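Local coordinates for PHOX (Pseudomonas fluorescens, PDB 4ALF), which probably hydrolyses phosphate monoesters as a calcium-dependent alkaline phosphatase of the PhoX family, with a beta-propeller fold, at residues C531-I536 with V547-P552. Numbering follows the deposited sequence.
Sequences CEVTGI and VGIQHP. With CA (calcium ion), chain F; EDO (1,2-ethanediol), chain J.
Glu532 and His551 meet at the calcium end of an antiparallel beta hairpin, strands 532-538 and 544-550, in a four-stranded antiparallel sheet, consistent with a blade of the beta-propeller expected for this family. The carboxylate of Glu532 grips a calcium ion with both oxygens, OE1 at 2.4 Å and OE2 at 2.7 Å, while Asp494 and three waters are among the other ligands. NE2 of His551 donates to the anti side of the same Glu532 OE1, at 2.6 Å; the oxygen lies near the ring plane, and ring and carboxylate stand almost perpendicular, 87° apart. CG of Glu532 sits between its backbone N and carbonyl carbon (chi1 65°), and from there the extended chain carries the carboxylate alongside the Gln550 side chain. A calcium-bound water lies 2.8 Å from Gln550 OE1 and can donate to it, though other acceptors are in reach; Gln550 NE2 reaches Asn67 O. Glu532 and Gln550 also exchange two backbone hydrogen bonds. On the other face the packing is apolar and close: Val533 CG1 rests 3.6 Å from Val547 CG2, and Cys531 CB lies 3.7 Å from Ile549 CG2, with Leu492 and Met574 extending the apolar layer. The calcium side, by contrast, is polar, its waters filling coordination positions between protein groups. An alanine in place of His551 would probably leave Glu532 OE1 without its N-H donor and a gap where the ring was. ND1 is hydrogen-bonded to Gly530 O, which is likely to fix the ring's rotation, so His551 acts as a second-shell residue: ring and metal share OE1, which would probably steady the carboxylate.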
ATOM      1  N   CYS A 531       6.563  12.598   8.977  1.00  5.86           N
ATOM      2  CA  CYS A 531       5.528  11.834   8.272  1.00  6.33           C
ATOM      3  C   CYS A 531       6.047  11.156   7.015  1.00  6.67           C
ATOM      4  O   CYS A 531       7.151  11.453   6.538  1.00  7.36           O
ATOM      5  CB  CYS A 531       4.361  12.741   7.847  1.00  7.18           C
ATOM      6  SG  CYS A 531       4.580  13.680   6.289  1.00  7.84           S
ATOM      7  N   GLU A 532       5.233  10.270   6.452  1.00  5.61           N
ATOM      8  CA  GLU A 532       5.306   9.950   5.032  1.00  5.68           C
ATOM      9  C   GLU A 532       3.979  10.375   4.420  1.00  5.32           C
ATOM     10  O   GLU A 532       2.970  10.501   5.122  1.00  6.61           O
ATOM     11  CB  GLU A 532       5.637   8.474   4.753  1.00  5.59           C
ATOM     12  CG  GLU A 532       4.581   7.486   5.205  1.00  6.21           C
ATOM     13  CD  GLU A 532       5.116   6.062   5.162  1.00  6.32           C
ATOM     14  OE1 GLU A 532       5.826   5.686   6.099  1.00  6.75           O
ATOM     15  OE2 GLU A 532       4.866   5.370   4.155  1.00  6.52           O
ATOM     16  N   VAL A 533       3.997  10.591   3.111  1.00  5.45           N
ATOM     17  CA  VAL A 533       2.835  10.978   2.364  1.00  5.49           C
ATOM     18  C   VAL A 533       2.338   9.704   1.683  1.00  5.38           C
ATOM     19  O   VAL A 533       3.101   9.061   0.950  1.00  5.95           O
ATOM     20  CB  VAL A 533       3.191  12.096   1.357  1.00  6.32           C
ATOM     21  CG1 VAL A 533       1.991  12.408   0.513  1.00  6.45           C
ATOM     22  CG2 VAL A 533       3.682  13.337   2.125  1.00  6.52           C
ATOM     23  N   THR A 534       1.086   9.300   1.925  1.00  5.62           N
ATOM     24  CA  THR A 534       0.612   7.993   1.446  1.00  6.34           C
ATOM     25  C   THR A 534      -0.894   8.007   1.409  1.00  6.18           C
ATOM     26  O   THR A 534      -1.528   8.649   2.241  1.00  6.52           O
ATOM     27  CB  THR A 534       1.202   6.885   2.332  1.00  7.07           C
ATOM     28  OG1 THR A 534       0.920   5.618   1.735  1.00  8.57           O
ATOM     29  CG2 THR A 534       0.718   6.966   3.783  1.00  7.01           C
ATOM     30  N   GLY A 535      -1.466   7.296   0.444  1.00  5.20           N
ATOM     31  CA  GLY A 535      -2.897   7.291   0.238  1.00  5.62           C
ATOM     32  C   GLY A 535      -3.296   8.415  -0.673  1.00  5.58           C
ATOM     33  O   GLY A 535      -2.958   9.582  -0.422  1.00  6.51           O
ATOM     34  N   ILE A 536      -4.034   8.087  -1.715  1.00  5.22           N
ATOM     35  CA  ILE A 536      -4.545   9.094  -2.616  1.00  6.13           C
ATOM     36  C   ILE A 536      -5.887   8.681  -3.205  1.00  6.33           C
ATOM     37  O   ILE A 536      -6.078   7.522  -3.593  1.00  7.00           O
ATOM     38  CB  ILE A 536      -3.508   9.451  -3.727  1.00  6.41           C
ATOM     39  CG1 ILE A 536      -4.032  10.605  -4.606  1.00  7.56           C
ATOM     40  CG2 ILE A 536      -3.108   8.241  -4.568  1.00  7.29           C
ATOM     41  CD1 ILE A 536      -3.034  11.204  -5.573  1.00  8.48           C
ATOM     42  N   VAL A 547      -5.357  13.005   0.431  1.00  5.16           N
ATOM     43  CA  VAL A 547      -4.033  12.445   0.590  1.00  5.10           C
ATOM     44  C   VAL A 547      -3.779  12.195   2.070  1.00  4.73           C
ATOM     45  O   VAL A 547      -4.171  13.004   2.929  1.00  6.24           O
ATOM     46  CB  VAL A 547      -2.969  13.367  -0.050  1.00  5.58           C
ATOM     47  CG1 VAL A 547      -2.979  14.739   0.606  1.00  6.73           C
ATOM     48  CG2 VAL A 547      -1.586  12.714  -0.025  1.00  6.55           C
ATOM     49  N   GLY A 548      -3.101  11.097   2.393  1.00  5.05           N
ATOM     50  CA  GLY A 548      -2.777  10.779   3.756  1.00  4.94           C
ATOM     51  C   GLY A 548      -1.440  11.298   4.220  1.00  5.03           C
ATOM     52  O   GLY A 548      -0.469  11.332   3.457  1.00  5.66           O
ATOM     53  N   ILE A 549      -1.430  11.732   5.472  1.00  4.18           N
ATOM     54  CA  ILE A 549      -0.233  12.104   6.202  1.00  4.59           C
ATOM     55  C   ILE A 549      -0.106  11.066   7.294  1.00  4.72           C
ATOM     56  O   ILE A 549      -0.914  11.083   8.243  1.00  5.16           O
ATOM     57  CB  ILE A 549      -0.375  13.523   6.789  1.00  4.90           C
ATOM     58  CG1 ILE A 549      -0.548  14.564   5.678  1.00  5.96           C
ATOM     59  CG2 ILE A 549       0.815  13.837   7.659  1.00  5.38           C
ATOM     60  CD1 ILE A 549       0.514  14.547   4.613  1.00  6.80           C
ATOM     61  N   GLN A 550       0.874  10.168   7.162  1.00  4.46           N
ATOM     62  CA  GLN A 550       0.989   9.029   8.042  1.00  4.51           C
ATOM     63  C   GLN A 550       2.140   9.253   9.033  1.00  5.16           C
ATOM     64  O   GLN A 550       3.201   9.746   8.659  1.00  5.20           O
ATOM     65  CB  GLN A 550       1.247   7.741   7.227  1.00  4.47           C
ATOM     66  CG  GLN A 550       1.117   6.462   8.033  1.00  4.74           C
ATOM     67  CD  GLN A 550       1.666   5.268   7.295  1.00  4.97           C
ATOM     68  OE1 GLN A 550       2.800   5.294   6.834  1.00  6.26           O
ATOM     69  NE2 GLN A 550       0.838   4.235   7.136  1.00  5.08           N
ATOM     70  N   HIS A 551       1.883   8.895  10.294  1.00  4.95           N
ATOM     71  CA  HIS A 551       2.833   8.987  11.416  1.00  5.52           C
ATOM     72  C   HIS A 551       3.579  10.299  11.512  1.00  6.35           C
ATOM     73  O   HIS A 551       4.795  10.302  11.699  1.00  6.52           O
ATOM     74  CB  HIS A 551       3.821   7.778  11.480  1.00  5.93           C
ATOM     75  CG  HIS A 551       4.689   7.601  10.268  1.00  6.12           C
ATOM     76  ND1 HIS A 551       5.731   8.407   9.970  1.00  6.75           N
ATOM     77  CD2 HIS A 551       4.660   6.635   9.293  1.00  6.45           C
ATOM     78  CE1 HIS A 551       6.314   7.982   8.849  1.00  7.38           C
ATOM     79  NE2 HIS A 551       5.641   6.907   8.422  1.00  6.69           N
ATOM     80  N   PRO A 552       2.893  11.438  11.399  1.00  5.93           N
ATOM     81  CA  PRO A 552       3.616  12.672  11.726  1.00  5.54           C
ATOM     82  C   PRO A 552       4.280  12.566  13.096  1.00  6.17           C
ATOM     83  O   PRO A 552       3.715  12.056  14.040  1.00  6.51           O
ATOM     84  CB  PRO A 552       2.512  13.748  11.712  1.00  5.48           C
ATOM     85  CG  PRO A 552       1.264  12.991  12.020  1.00  5.27           C
ATOM     86  CD  PRO A 552       1.442  11.657  11.343  1.00  5.62           C
TER
HETATM   87 CA    CA F1592       6.477   3.524   5.360  0.99  7.20          CA
HETATM   88  C1  EDO J1597       1.345  10.501  15.011  0.65  8.21           C
HETATM   89  O1  EDO J1597       2.507   9.716  14.628  0.65 12.56           O
HETATM   90  C2  EDO J1597       0.511   9.882  16.138  0.65 10.28           C
HETATM   91  O2  EDO J1597       0.680   8.486  16.171  0.65 15.46           O
HETATM   92  O   HOH W   1       4.233   3.075   5.982  1.00  6.21           O
HETATM   93  O   HOH W   2       8.738   4.222   6.196  1.00 13.67           O
HETATM   94  O   HOH W   3       6.620   3.010   7.816  1.00 12.12           O